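Side-chain contact in beta-ketoacyl-[acyl-carrier-protein] synthase FabY (Pseudomonas aeruginosa, PDB 4CW4), which condenses acetyl-CoA with malonyl-acyl carrier protein to make the acetoacetyl-ACP primer that starts fatty acid biosynthesis: residues L241-L246 against L318-E323. Sequence-based numbering, arbitrary orientation.
Sequences LMQSRL and LPECIE
Gln243 and Glu320 reach for each other from opposite directions and meet through a single hydrogen bond, Gln243 NE2 to Glu320 OE2, 2.8 Å long and nearly straight at the hydrogen (165°). With Gln243 CA and Glu320 CA 11.2 Å apart, side chains alone make this contact. Gln243 does the long reach: its CG stands beside the backbone N, and the chain then runs extended, carrying the amide well out from the backbone of helix 238-243. Glu320, on the first turn of helix 319-327, starts out with much the same first torsion but folds at chi2 (81°), which swings the carboxylate round toward the glutamine. The two flat ends do not share a plane. OE2 lies in the amide plane of Gln243, yet the N-H comes down on that oxygen from above the carboxylate plane, and the two planes are turned 54° apart. A water joins the other half of the amide to the same carboxylate oxygen: it donates to Gln243 OE1 at 2.9 Å and, more weakly, to Glu320 OE2 at 3.5 Å. Both helices belong to the ketosynthase fold of the thiolase superfamily, and here, away from the probable active-site residues, they border the homodimer interface. Gln243 NE2 also hydrogen-bonds Met242 O of the second subunit, so the amide nitrogen links the two chains as well as the two helices; these two acceptors probably help fix which way round the amide sits. Across that interface, Glu323, one turn on from Glu320, makes a salt bridge through OE1 to Arg245 NE of the second subunit, and Arg245 of this chain pairs in the same way with Glu323 of the second subunit.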
ATOM      1  N   LEU A 241      -7.378 -16.451   0.725  1.00 10.68           N
ATOM      2  CA  LEU A 241      -8.393 -15.706   1.460  1.00 11.75           C
ATOM      3  C   LEU A 241      -9.666 -15.571   0.649  1.00 11.81           C
ATOM      4  O   LEU A 241     -10.768 -15.788   1.167  1.00 12.78           O
ATOM      5  CB  LEU A 241      -7.882 -14.309   1.814  1.00 11.15           C
ATOM      6  CG  LEU A 241      -8.850 -13.347   2.532  1.00 13.99           C
ATOM      7  CD1 LEU A 241      -9.160 -13.860   3.918  1.00 15.73           C
ATOM      8  CD2 LEU A 241      -8.275 -11.933   2.604  1.00 15.29           C
ATOM      9  N   MET A 242      -9.530 -15.191  -0.613  1.00 11.54           N
ATOM     10  CA  MET A 242     -10.695 -14.880  -1.424  1.00 11.89           C
ATOM     11  C   MET A 242     -11.298 -16.065  -2.167  1.00 11.08           C
ATOM     12  O   MET A 242     -12.422 -15.952  -2.650  1.00 11.25           O
ATOM     13  CB  MET A 242     -10.350 -13.769  -2.419  1.00 11.75           C
ATOM     14  CG  MET A 242      -9.902 -12.462  -1.734  1.00 13.39           C
ATOM     15  SD  MET A 242     -11.087 -11.796  -0.541  1.00 14.63           S
ATOM     16  CE  MET A 242     -12.385 -11.238  -1.630  1.00 15.82           C
ATOM     17  N   GLN A 243     -10.572 -17.185  -2.266  1.00 10.84           N
ATOM     18  CA  GLN A 243     -11.021 -18.317  -3.080  1.00 10.61           C
ATOM     19  C   GLN A 243     -11.306 -19.581  -2.298  1.00 11.32           C
ATOM     20  O   GLN A 243     -11.986 -20.449  -2.817  1.00 12.36           O
ATOM     21  CB  GLN A 243      -9.976 -18.641  -4.154  1.00 11.58           C
ATOM     22  CG  GLN A 243      -9.725 -17.495  -5.098  1.00 11.67           C
ATOM     23  CD  GLN A 243      -8.781 -17.859  -6.218  1.00 12.68           C
ATOM     24  OE1 GLN A 243      -7.989 -18.801  -6.104  1.00 15.02           O
ATOM     25  NE2 GLN A 243      -8.844 -17.107  -7.302  1.00 12.32           N
ATOM     26  N   SER A 244     -10.802 -19.710  -1.076  1.00 11.34           N
ATOM     27  CA  SER A 244     -10.914 -20.995  -0.363  1.00 12.65           C
ATOM     28  C   SER A 244     -12.356 -21.509  -0.304  1.00 11.91           C
ATOM     29  O   SER A 244     -12.637 -22.673  -0.664  1.00 12.99           O
ATOM     30  CB  SER A 244     -10.336 -20.880   1.058  1.00 13.48           C
ATOM     31  OG  SER A 244      -8.922 -20.898   1.011  1.00 14.38           O
ATOM     32  N   ARG A 245     -13.277 -20.644   0.128  1.00 11.43           N
ATOM     33  CA  ARG A 245     -14.652 -21.067   0.331  1.00 11.70           C
ATOM     34  C   ARG A 245     -15.353 -21.373  -0.978  1.00 11.83           C
ATOM     35  O   ARG A 245     -16.192 -22.268  -1.022  1.00 12.06           O
ATOM     36  CB  ARG A 245     -15.412 -20.014   1.146  1.00 12.02           C
ATOM     37  CG  ARG A 245     -15.064 -20.035   2.623  1.00 12.72           C
ATOM     38  CD  ARG A 245     -15.650 -21.239   3.323  1.00 12.16           C
ATOM     39  NE  ARG A 245     -15.258 -21.270   4.726  1.00 12.16           N
ATOM     40  CZ  ARG A 245     -15.511 -22.264   5.561  1.00 12.92           C
ATOM     41  NH1 ARG A 245     -16.188 -23.324   5.159  1.00 14.48           N
ATOM     42  NH2 ARG A 245     -15.090 -22.179   6.813  1.00 14.27           N
ATOM     43  N   LEU A 246     -15.001 -20.661  -2.046  1.00 11.75           N
ATOM     44  CA  LEU A 246     -15.533 -20.992  -3.378  1.00 12.93           C
ATOM     45  C   LEU A 246     -14.975 -22.291  -3.951  1.00 13.53           C
ATOM     46  O   LEU A 246     -15.527 -22.826  -4.910  1.00 14.25           O
ATOM     47  CB  LEU A 246     -15.315 -19.814  -4.339  1.00 12.82           C
ATOM     48  CG  LEU A 246     -16.154 -18.576  -4.022  1.00 13.27           C
ATOM     49  CD1 LEU A 246     -15.639 -17.350  -4.776  1.00 13.73           C
ATOM     50  CD2 LEU A 246     -17.608 -18.844  -4.344  1.00 14.60           C
ATOM     51  N   LEU A 318      -0.237 -14.921 -12.434  1.00 10.56           N
ATOM     52  CA  LEU A 318      -1.355 -15.701 -11.906  1.00 10.67           C
ATOM     53  C   LEU A 318      -2.497 -15.484 -12.875  1.00 10.86           C
ATOM     54  O   LEU A 318      -2.609 -14.394 -13.436  1.00 11.11           O
ATOM     55  CB  LEU A 318      -1.761 -15.202 -10.513  1.00 12.40           C
ATOM     56  CG  LEU A 318      -0.699 -15.287  -9.412  1.00 14.68           C
ATOM     57  CD1 LEU A 318      -1.095 -14.480  -8.175  1.00 16.12           C
ATOM     58  CD2 LEU A 318      -0.459 -16.738  -9.053  1.00 15.78           C
ATOM     59  N   PRO A 319      -3.353 -16.503 -13.077  1.00 11.27           N
ATOM     60  CA  PRO A 319      -4.419 -16.342 -14.076  1.00 12.46           C
ATOM     61  C   PRO A 319      -5.314 -15.122 -13.823  1.00 11.95           C
ATOM     62  O   PRO A 319      -5.723 -14.463 -14.761  1.00 13.34           O
ATOM     63  CB  PRO A 319      -5.235 -17.629 -13.939  1.00 13.93           C
ATOM     64  CG  PRO A 319      -4.289 -18.630 -13.366  1.00 14.85           C
ATOM     65  CD  PRO A 319      -3.335 -17.856 -12.494  1.00 12.47           C
ATOM     66  N   GLU A 320      -5.623 -14.834 -12.568  1.00 11.94           N
ATOM     67  CA  GLU A 320      -6.548 -13.747 -12.248  1.00 13.53           C
ATOM     68  C   GLU A 320      -5.945 -12.384 -12.599  1.00 12.37           C
ATOM     69  O   GLU A 320      -6.645 -11.500 -13.123  1.00 13.48           O
ATOM     70  CB  GLU A 320      -6.916 -13.793 -10.767  1.00 14.16           C
ATOM     71  CG  GLU A 320      -7.689 -15.048 -10.318  1.00 15.31           C
ATOM     72  CD  GLU A 320      -6.800 -16.260 -10.063  1.00 16.08           C
ATOM     73  OE1 GLU A 320      -5.540 -16.165 -10.178  1.00 17.02           O
ATOM     74  OE2 GLU A 320      -7.375 -17.316  -9.720  1.00 16.72           O
ATOM     75  N   CYS A 321      -4.650 -12.213 -12.327  1.00 13.07           N
ATOM     76  CA  CYS A 321      -3.978 -10.955 -12.658  1.00 12.57           C
ATOM     77  C   CYS A 321      -3.928 -10.765 -14.156  1.00 12.01           C
ATOM     78  O   CYS A 321      -4.165  -9.675 -14.652  1.00 12.29           O
ATOM     79  CB  CYS A 321      -2.580 -10.928 -12.089  1.00 14.69           C
ATOM     80  SG  CYS A 321      -2.528 -11.002 -10.338  1.00 17.83           S
ATOM     81  N   ILE A 322      -3.614 -11.839 -14.874  1.00 11.00           N
ATOM     82  CA  ILE A 322      -3.532 -11.767 -16.314  1.00 10.79           C
ATOM     83  C   ILE A 322      -4.901 -11.413 -16.893  1.00 11.47           C
ATOM     84  O   ILE A 322      -5.011 -10.517 -17.734  1.00 12.51           O
ATOM     85  CB  ILE A 322      -2.975 -13.075 -16.927  1.00 10.64           C
ATOM     86  CG1 ILE A 322      -1.520 -13.301 -16.488  1.00 11.67           C
ATOM     87  CG2 ILE A 322      -3.087 -13.044 -18.444  1.00 11.21           C
ATOM     88  CD1 ILE A 322      -1.009 -14.704 -16.781  1.00 12.60           C
ATOM     89  N   GLU A 323      -5.952 -12.097 -16.445  1.00 11.45           N
ATOM     90  CA  GLU A 323      -7.282 -11.770 -16.940  1.00 12.67           C
ATOM     91  C   GLU A 323      -7.721 -10.362 -16.563  1.00 12.71           C
ATOM     92  O   GLU A 323      -8.358  -9.684 -17.363  1.00 14.12           O
ATOM     93  CB  GLU A 323      -8.329 -12.793 -16.509  1.00 13.28           C
ATOM     94  CG  GLU A 323      -9.674 -12.510 -17.177  1.00 14.24           C
ATOM     95  CD  GLU A 323     -10.789 -13.470 -16.836  1.00 14.87           C
ATOM     96  OE1 GLU A 323     -10.553 -14.511 -16.195  1.00 15.27           O
ATOM     97  OE2 GLU A 323     -11.934 -13.173 -17.242  1.00 14.59           O
TER
HETATM   98  O   HOH W   1      -6.621 -20.312  -8.147  1.00 36.81           O